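Local coordinates for protein tRNA-splicing ligase RtcB (Thermus thermophilus, PDB 2EPG) that probably joins RNA ends carrying a 3'-phosphate or 2',3'-cyclic phosphate to 5'-hydroxyl ends, using GTP and manganese, at residues Q309-A312 against H313-E317; E345-G349 against R350-V354. All blocks are in the same frame, centred on the assembly; numbering follows the deposited sequence.

In the fold
Contact 1 is one stretch, 309-317, in the C-terminal half of the long helix 288-321; contact 2, further along the chain, is the turn end of the beta hairpin made by strands 332-347 and 350-357. Their centres lie about 34 Å apart, on opposite sides of the chain's centre, and their nearest atoms are about 20 Å apart, so neither touches the other. Strand 332-347 relates them: it pairs with strand 110-119, on which helix residues Ala312 and Val315 pack, and then runs on into the hairpin. Val315 of contact 1 also packs on Leu217, a predicted GMP-binding residue, whereas contact 2 is the far hairpin end of the strand that carries His339 and Asn340, predicted to bind manganese and GMP.

Contact 1: Q309-A312 against H313-E317; sequences QLIA and HFVRE
The carbonyl oxygen of Ile311 takes the N-H of Val315, N to O 2.8 Å, the shortest of four successive i to i+4 bonds in this alpha-helical segment of helix 288-321. The next carbonyl, Ala312 O, receives Arg316 N at 3.0 Å. On one flank the aromatic ring of Phe314 is met in two ways. Leu310 O lies over one face, offset toward the rim and 3.5 Å from Phe314 CG, while Leu310 CD2 reaches Phe314 CZ at 3.3 Å. Phe314 chi1 of -60° places CG beside the backbone N, which swings the ring back along the helix toward Leu310. Branched Ile311 and Val315 come within 4.3 Å through their CG2 methyls and pack on strands 216-225 and 240-247, both touching Leu217, a predicted GMP-binding residue. Small Ala312 lets the helix settle against Arg112 and Leu114 of strand 110-119. The polar flank suits long side chains with several donors or acceptors: Gln309 OE1 accepts from Arg112 and its NE2 hydrogen-bonds Asp177 and Tyr172 O, while Arg316 forms a salt bridge with Asp177 and a hydrogen bond to Leu331 O. The chain of Arg316 is extended from CG to NE, and its CG passes 3.6 Å from Ala312 O.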
ATOM      1  N   GLN A 309     -10.459  -3.829   7.237  1.00 24.22           N
ATOM      2  CA  GLN A 309     -11.904  -3.900   7.189  1.00 24.68           C
ATOM      3  C   GLN A 309     -12.456  -3.863   8.617  1.00 26.17           C
ATOM      4  O   GLN A 309     -13.418  -3.140   8.886  1.00 27.61           O
ATOM      5  CB  GLN A 309     -12.358  -5.187   6.486  1.00 22.01           C
ATOM      6  CG  GLN A 309     -13.876  -5.391   6.477  1.00 24.49           C
ATOM      7  CD  GLN A 309     -14.629  -4.300   5.691  1.00 26.26           C
ATOM      8  OE1 GLN A 309     -14.234  -3.929   4.585  1.00 24.98           O
ATOM      9  NE2 GLN A 309     -15.721  -3.808   6.257  1.00 23.18           N
ATOM     10  N   LEU A 310     -11.830  -4.609   9.532  1.00 26.52           N
ATOM     11  CA  LEU A 310     -12.295  -4.656  10.922  1.00 26.55           C
ATOM     12  C   LEU A 310     -12.159  -3.299  11.574  1.00 26.14           C
ATOM     13  O   LEU A 310     -13.056  -2.840  12.268  1.00 28.45           O
ATOM     14  CB  LEU A 310     -11.495  -5.678  11.757  1.00 28.26           C
ATOM     15  CG  LEU A 310     -12.273  -6.687  12.625  1.00 31.01           C
ATOM     16  CD1 LEU A 310     -11.360  -7.255  13.724  1.00 26.14           C
ATOM     17  CD2 LEU A 310     -13.506  -6.041  13.244  1.00 29.29           C
ATOM     18  N   ILE A 311     -11.022  -2.657  11.361  1.00 27.20           N
ATOM     19  CA  ILE A 311     -10.798  -1.342  11.943  1.00 26.42           C
ATOM     20  C   ILE A 311     -11.852  -0.361  11.437  1.00 27.45           C
ATOM     21  O   ILE A 311     -12.373   0.449  12.200  1.00 29.15           O
ATOM     22  CB  ILE A 311      -9.379  -0.832  11.613  1.00 25.22           C
ATOM     23  CG1 ILE A 311      -8.344  -1.733  12.308  1.00 27.17           C
ATOM     24  CG2 ILE A 311      -9.207   0.621  12.093  1.00 23.30           C
ATOM     25  CD1 ILE A 311      -6.903  -1.470  11.912  1.00 27.20           C
ATOM     26  N   ALA A 312     -12.179  -0.448  10.154  1.00 27.78           N
ATOM     27  CA  ALA A 312     -13.182   0.442   9.579  1.00 26.72           C
ATOM     28  C   ALA A 312     -14.521   0.224  10.278  1.00 27.26           C
ATOM     29  O   ALA A 312     -15.259   1.179  10.526  1.00 27.85           O
ATOM     30  CB  ALA A 312     -13.321   0.190   8.076  1.00 24.43           C
ATOM     31  N   HIS A 313     -14.830  -1.029  10.608  1.00 27.28           N
ATOM     32  CA  HIS A 313     -16.084  -1.338  11.299  1.00 28.36           C
ATOM     33  C   HIS A 313     -16.092  -0.632  12.658  1.00 28.42           C
ATOM     34  O   HIS A 313     -17.089  -0.017  13.037  1.00 27.72           O
ATOM     35  CB  HIS A 313     -16.242  -2.860  11.494  1.00 29.21           C
ATOM     36  CG  HIS A 313     -17.510  -3.250  12.193  1.00 31.43           C
ATOM     37  ND1 HIS A 313     -18.751  -3.156  11.597  1.00 34.39           N
ATOM     38  CD2 HIS A 313     -17.731  -3.708  13.450  1.00 31.31           C
ATOM     39  CE1 HIS A 313     -19.681  -3.538  12.455  1.00 33.92           C
ATOM     40  NE2 HIS A 313     -19.089  -3.878  13.587  1.00 34.43           N
ATOM     41  N   PHE A 314     -14.972  -0.718  13.380  1.00 26.70           N
ATOM     42  CA  PHE A 314     -14.850  -0.066  14.677  1.00 28.91           C
ATOM     43  C   PHE A 314     -14.896   1.451  14.546  1.00 28.45           C
ATOM     44  O   PHE A 314     -15.357   2.132  15.449  1.00 28.35           O
ATOM     45  CB  PHE A 314     -13.526  -0.441  15.386  1.00 30.06           C
ATOM     46  CG  PHE A 314     -13.359  -1.915  15.656  1.00 31.03           C
ATOM     47  CD1 PHE A 314     -14.469  -2.746  15.833  1.00 31.75           C
ATOM     48  CD2 PHE A 314     -12.083  -2.467  15.773  1.00 31.82           C
ATOM     49  CE1 PHE A 314     -14.309  -4.112  16.122  1.00 31.22           C
ATOM     50  CE2 PHE A 314     -11.906  -3.826  16.066  1.00 32.05           C
ATOM     51  CZ  PHE A 314     -13.027  -4.653  16.239  1.00 33.25           C
ATOM     52  N   VAL A 315     -14.388   1.990  13.439  1.00 28.83           N
ATOM     53  CA  VAL A 315     -14.404   3.428  13.261  1.00 27.25           C
ATOM     54  C   VAL A 315     -15.861   3.865  13.169  1.00 28.95           C
ATOM     55  O   VAL A 315     -16.267   4.842  13.803  1.00 28.79           O
ATOM     56  CB  VAL A 315     -13.632   3.859  11.995  1.00 29.20           C
ATOM     57  CG1 VAL A 315     -13.978   5.306  11.623  1.00 25.08           C
ATOM     58  CG2 VAL A 315     -12.124   3.731  12.242  1.00 29.08           C
ATOM     59  N   ARG A 316     -16.652   3.140  12.390  1.00 28.90           N
ATOM     60  CA  ARG A 316     -18.054   3.478  12.283  1.00 30.51           C
ATOM     61  C   ARG A 316     -18.678   3.428  13.681  1.00 31.52           C
ATOM     62  O   ARG A 316     -19.449   4.315  14.035  1.00 31.35           O
ATOM     63  CB  ARG A 316     -18.762   2.511  11.329  1.00 30.16           C
ATOM     64  CG  ARG A 316     -18.388   2.755   9.865  1.00 31.10           C
ATOM     65  CD  ARG A 316     -18.802   1.630   8.939  1.00 32.14           C
ATOM     66  NE  ARG A 316     -18.517   1.965   7.539  1.00 29.96           N
ATOM     67  CZ  ARG A 316     -18.303   1.062   6.596  1.00 29.10           C
ATOM     68  NH1 ARG A 316     -18.052   1.441   5.347  1.00 29.39           N
ATOM     69  NH2 ARG A 316     -18.330  -0.233   6.904  1.00 28.90           N
ATOM     70  N   GLU A 317     -18.320   2.419  14.482  1.00 31.56           N
ATOM     71  CA  GLU A 317     -18.873   2.291  15.834  1.00 32.74           C
ATOM     72  C   GLU A 317     -18.492   3.478  16.707  1.00 32.82           C
ATOM     73  O   GLU A 317     -19.265   3.906  17.561  1.00 32.41           O
ATOM     74  CB  GLU A 317     -18.405   0.999  16.506  1.00 34.06           C
ATOM     75  CG  GLU A 317     -18.846  -0.270  15.783  1.00 41.20           C
ATOM     76  CD  GLU A 317     -18.449  -1.542  16.529  1.00 43.75           C
ATOM     77  OE1 GLU A 317     -17.362  -1.547  17.155  1.00 44.98           O
ATOM     78  OE2 GLU A 317     -19.216  -2.532  16.472  1.00 44.40           O
TER

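Contact 2: E345-G349 against R350-V354; sequences EEHRG and RRVLV
The side chain of His347 crosses those of Val352 and Val354 at about a right angle, on one face of a beta hairpin with a two-residue loop, a type I' turn from His347 to Arg350. Val352 CG2 meets the ring at its edge, 3.7 Å from His347 CD2, and Val354 CG2 comes to 3.8 Å of the same carbon. Glu345, on this face too, fixes the ring's rotation: His347 NE2 donates to Glu345 OE1 at 2.8 Å, nearly in the ring plane and on the oxygen's anti lone pair. Glu345 can reach because its chain is extended beyond CG (chi2 175°), and its other oxygen forms a salt bridge with Arg356. A leucine in place of His347 would probably leave Glu345 OE1 without this donor and cost Phe405 its edge-to-face partner. Beneath these groups, Glu345 and Val352 exchange two nearly straight backbone bonds. At the turn Arg348 and Gly349 both take positive phi, which glycine accepts easily. On the other face, Glu346 and Arg351 pass obliquely, with Glu346 OE1 lying 3.7 Å from Arg351 CB, while the Arg351 guanidinium makes a cation-pi contact with Phe344. Back on the His347 face, the long chain of Arg350 folds at chi3 (-70°), bringing a guanidinium face over Arg348 O, 3.3 Å from Arg350 CZ.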
ATOM      1  N   GLU A 345      -0.535  -9.680 -12.779  1.00 27.93           N
ATOM      2  CA  GLU A 345      -1.325  -8.725 -13.547  1.00 27.42           C
ATOM      3  C   GLU A 345      -1.032  -8.845 -15.044  1.00 28.35           C
ATOM      4  O   GLU A 345      -0.028  -9.437 -15.445  1.00 28.20           O
ATOM      5  CB  GLU A 345      -1.004  -7.303 -13.077  1.00 25.49           C
ATOM      6  CG  GLU A 345      -1.316  -7.034 -11.612  1.00 24.66           C
ATOM      7  CD  GLU A 345      -0.883  -5.646 -11.151  1.00 26.69           C
ATOM      8  OE1 GLU A 345      -0.231  -4.896 -11.934  1.00 24.57           O
ATOM      9  OE2 GLU A 345      -1.193  -5.306  -9.989  1.00 26.60           O
ATOM     10  N   GLU A 346      -1.930  -8.296 -15.855  1.00 28.08           N
ATOM     11  CA  GLU A 346      -1.785  -8.295 -17.305  1.00 30.11           C
ATOM     12  C   GLU A 346      -1.087  -7.013 -17.724  1.00 28.69           C
ATOM     13  O   GLU A 346      -1.605  -5.925 -17.488  1.00 25.01           O
ATOM     14  CB  GLU A 346      -3.147  -8.328 -17.995  1.00 34.17           C
ATOM     15  CG  GLU A 346      -3.937  -9.602 -17.787  1.00 42.52           C
ATOM     16  CD  GLU A 346      -3.274 -10.803 -18.434  1.00 46.29           C
ATOM     17  OE1 GLU A 346      -3.124 -11.832 -17.728  1.00 48.27           O
ATOM     18  OE2 GLU A 346      -2.910 -10.713 -19.639  1.00 46.76           O
ATOM     19  N   HIS A 347       0.087  -7.164 -18.336  1.00 29.72           N
ATOM     20  CA  HIS A 347       0.904  -6.054 -18.843  1.00 28.40           C
ATOM     21  C   HIS A 347       1.599  -6.578 -20.101  1.00 27.99           C
ATOM     22  O   HIS A 347       2.107  -7.701 -20.112  1.00 26.38           O
ATOM     23  CB  HIS A 347       1.968  -5.635 -17.827  1.00 25.45           C
ATOM     24  CG  HIS A 347       1.413  -5.079 -16.554  1.00 26.11           C
ATOM     25  ND1 HIS A 347       0.861  -3.816 -16.465  1.00 25.28           N
ATOM     26  CD2 HIS A 347       1.332  -5.613 -15.312  1.00 22.43           C
ATOM     27  CE1 HIS A 347       0.467  -3.598 -15.223  1.00 23.58           C
ATOM     28  NE2 HIS A 347       0.743  -4.673 -14.503  1.00 22.97           N
ATOM     29  N   ARG A 348       1.598  -5.767 -21.156  1.00 30.54           N
ATOM     30  CA  ARG A 348       2.215  -6.115 -22.436  1.00 30.81           C
ATOM     31  C   ARG A 348       1.586  -7.387 -22.998  1.00 31.79           C
ATOM     32  O   ARG A 348       2.269  -8.239 -23.574  1.00 33.88           O
ATOM     33  CB  ARG A 348       3.712  -6.318 -22.243  1.00 31.40           C
ATOM     34  CG  ARG A 348       4.365  -5.270 -21.356  1.00 33.88           C
ATOM     35  CD  ARG A 348       5.262  -4.342 -22.141  1.00 31.46           C
ATOM     36  NE  ARG A 348       5.744  -3.236 -21.326  1.00 29.78           N
ATOM     37  CZ  ARG A 348       6.973  -3.153 -20.833  1.00 30.97           C
ATOM     38  NH1 ARG A 348       7.315  -2.102 -20.102  1.00 29.55           N
ATOM     39  NH2 ARG A 348       7.855  -4.118 -21.069  1.00 26.33           N
ATOM     40  N   GLY A 349       0.278  -7.516 -22.805  1.00 32.64           N
ATOM     41  CA  GLY A 349      -0.446  -8.680 -23.278  1.00 32.18           C
ATOM     42  C   GLY A 349      -0.080  -9.986 -22.598  1.00 32.53           C
ATOM     43  O   GLY A 349      -0.459 -11.048 -23.079  1.00 34.28           O
ATOM     44  N   ARG A 350       0.655  -9.933 -21.490  1.00 32.36           N
ATOM     45  CA  ARG A 350       1.051 -11.165 -20.795  1.00 32.02           C
ATOM     46  C   ARG A 350       0.770 -11.117 -19.294  1.00 31.00           C
ATOM     47  O   ARG A 350       0.548 -10.049 -18.718  1.00 27.16           O
ATOM     48  CB  ARG A 350       2.544 -11.442 -20.993  1.00 35.57           C
ATOM     49  CG  ARG A 350       2.935 -11.838 -22.410  1.00 43.41           C
ATOM     50  CD  ARG A 350       4.444 -12.043 -22.562  1.00 47.72           C
ATOM     51  NE  ARG A 350       5.200 -10.793 -22.471  1.00 53.41           N
ATOM     52  CZ  ARG A 350       5.125  -9.795 -23.356  1.00 55.91           C
ATOM     53  NH1 ARG A 350       5.851  -8.699 -23.186  1.00 57.06           N
ATOM     54  NH2 ARG A 350       4.327  -9.886 -24.412  1.00 58.66           N
ATOM     55  N   ARG A 351       0.781 -12.286 -18.663  1.00 28.81           N
ATOM     56  CA  ARG A 351       0.560 -12.358 -17.231  1.00 29.21           C
ATOM     57  C   ARG A 351       1.938 -12.249 -16.594  1.00 28.06           C
ATOM     58  O   ARG A 351       2.829 -13.047 -16.886  1.00 27.84           O
ATOM     59  CB  ARG A 351      -0.087 -13.691 -16.870  1.00 31.97           C
ATOM     60  CG  ARG A 351      -0.165 -13.993 -15.373  1.00 34.78           C
ATOM     61  CD  ARG A 351      -0.942 -15.298 -15.172  1.00 37.10           C
ATOM     62  NE  ARG A 351      -0.446 -16.100 -14.061  1.00 40.59           N
ATOM     63  CZ  ARG A 351      -1.013 -16.151 -12.866  1.00 43.76           C
ATOM     64  NH1 ARG A 351      -0.483 -16.913 -11.919  1.00 45.71           N
ATOM     65  NH2 ARG A 351      -2.116 -15.445 -12.622  1.00 47.19           N
ATOM     66  N   VAL A 352       2.134 -11.246 -15.749  1.00 25.86           N
ATOM     67  CA  VAL A 352       3.422 -11.086 -15.096  1.00 23.65           C
ATOM     68  C   VAL A 352       3.198 -10.867 -13.619  1.00 23.74           C
ATOM     69  O   VAL A 352       2.100 -10.523 -13.206  1.00 25.98           O
ATOM     70  CB  VAL A 352       4.223  -9.895 -15.687  1.00 23.34           C
ATOM     71  CG1 VAL A 352       4.543 -10.156 -17.147  1.00 23.67           C
ATOM     72  CG2 VAL A 352       3.435  -8.607 -15.538  1.00 24.03           C
ATOM     73  N   LEU A 353       4.230 -11.107 -12.822  1.00 23.78           N
ATOM     74  CA  LEU A 353       4.145 -10.907 -11.387  1.00 23.29           C
ATOM     75  C   LEU A 353       4.806  -9.562 -11.080  1.00 22.19           C
ATOM     76  O   LEU A 353       6.006  -9.391 -11.310  1.00 20.72           O
ATOM     77  CB  LEU A 353       4.883 -12.023 -10.644  1.00 24.35           C
ATOM     78  CG  LEU A 353       4.935 -11.837  -9.125  1.00 24.89           C
ATOM     79  CD1 LEU A 353       3.541 -12.014  -8.552  1.00 23.30           C
ATOM     80  CD2 LEU A 353       5.918 -12.845  -8.513  1.00 25.17           C
ATOM     81  N   VAL A 354       4.036  -8.625 -10.537  1.00 20.87           N
ATOM     82  CA  VAL A 354       4.564  -7.299 -10.231  1.00 22.07           C
ATOM     83  C   VAL A 354       4.858  -7.089  -8.750  1.00 24.14           C
ATOM     84  O   VAL A 354       3.937  -7.111  -7.925  1.00 22.07           O
ATOM     85  CB  VAL A 354       3.578  -6.195 -10.684  1.00 23.24           C
ATOM     86  CG1 VAL A 354       4.206  -4.800 -10.478  1.00 22.80           C
ATOM     87  CG2 VAL A 354       3.201  -6.414 -12.143  1.00 22.19           C
TER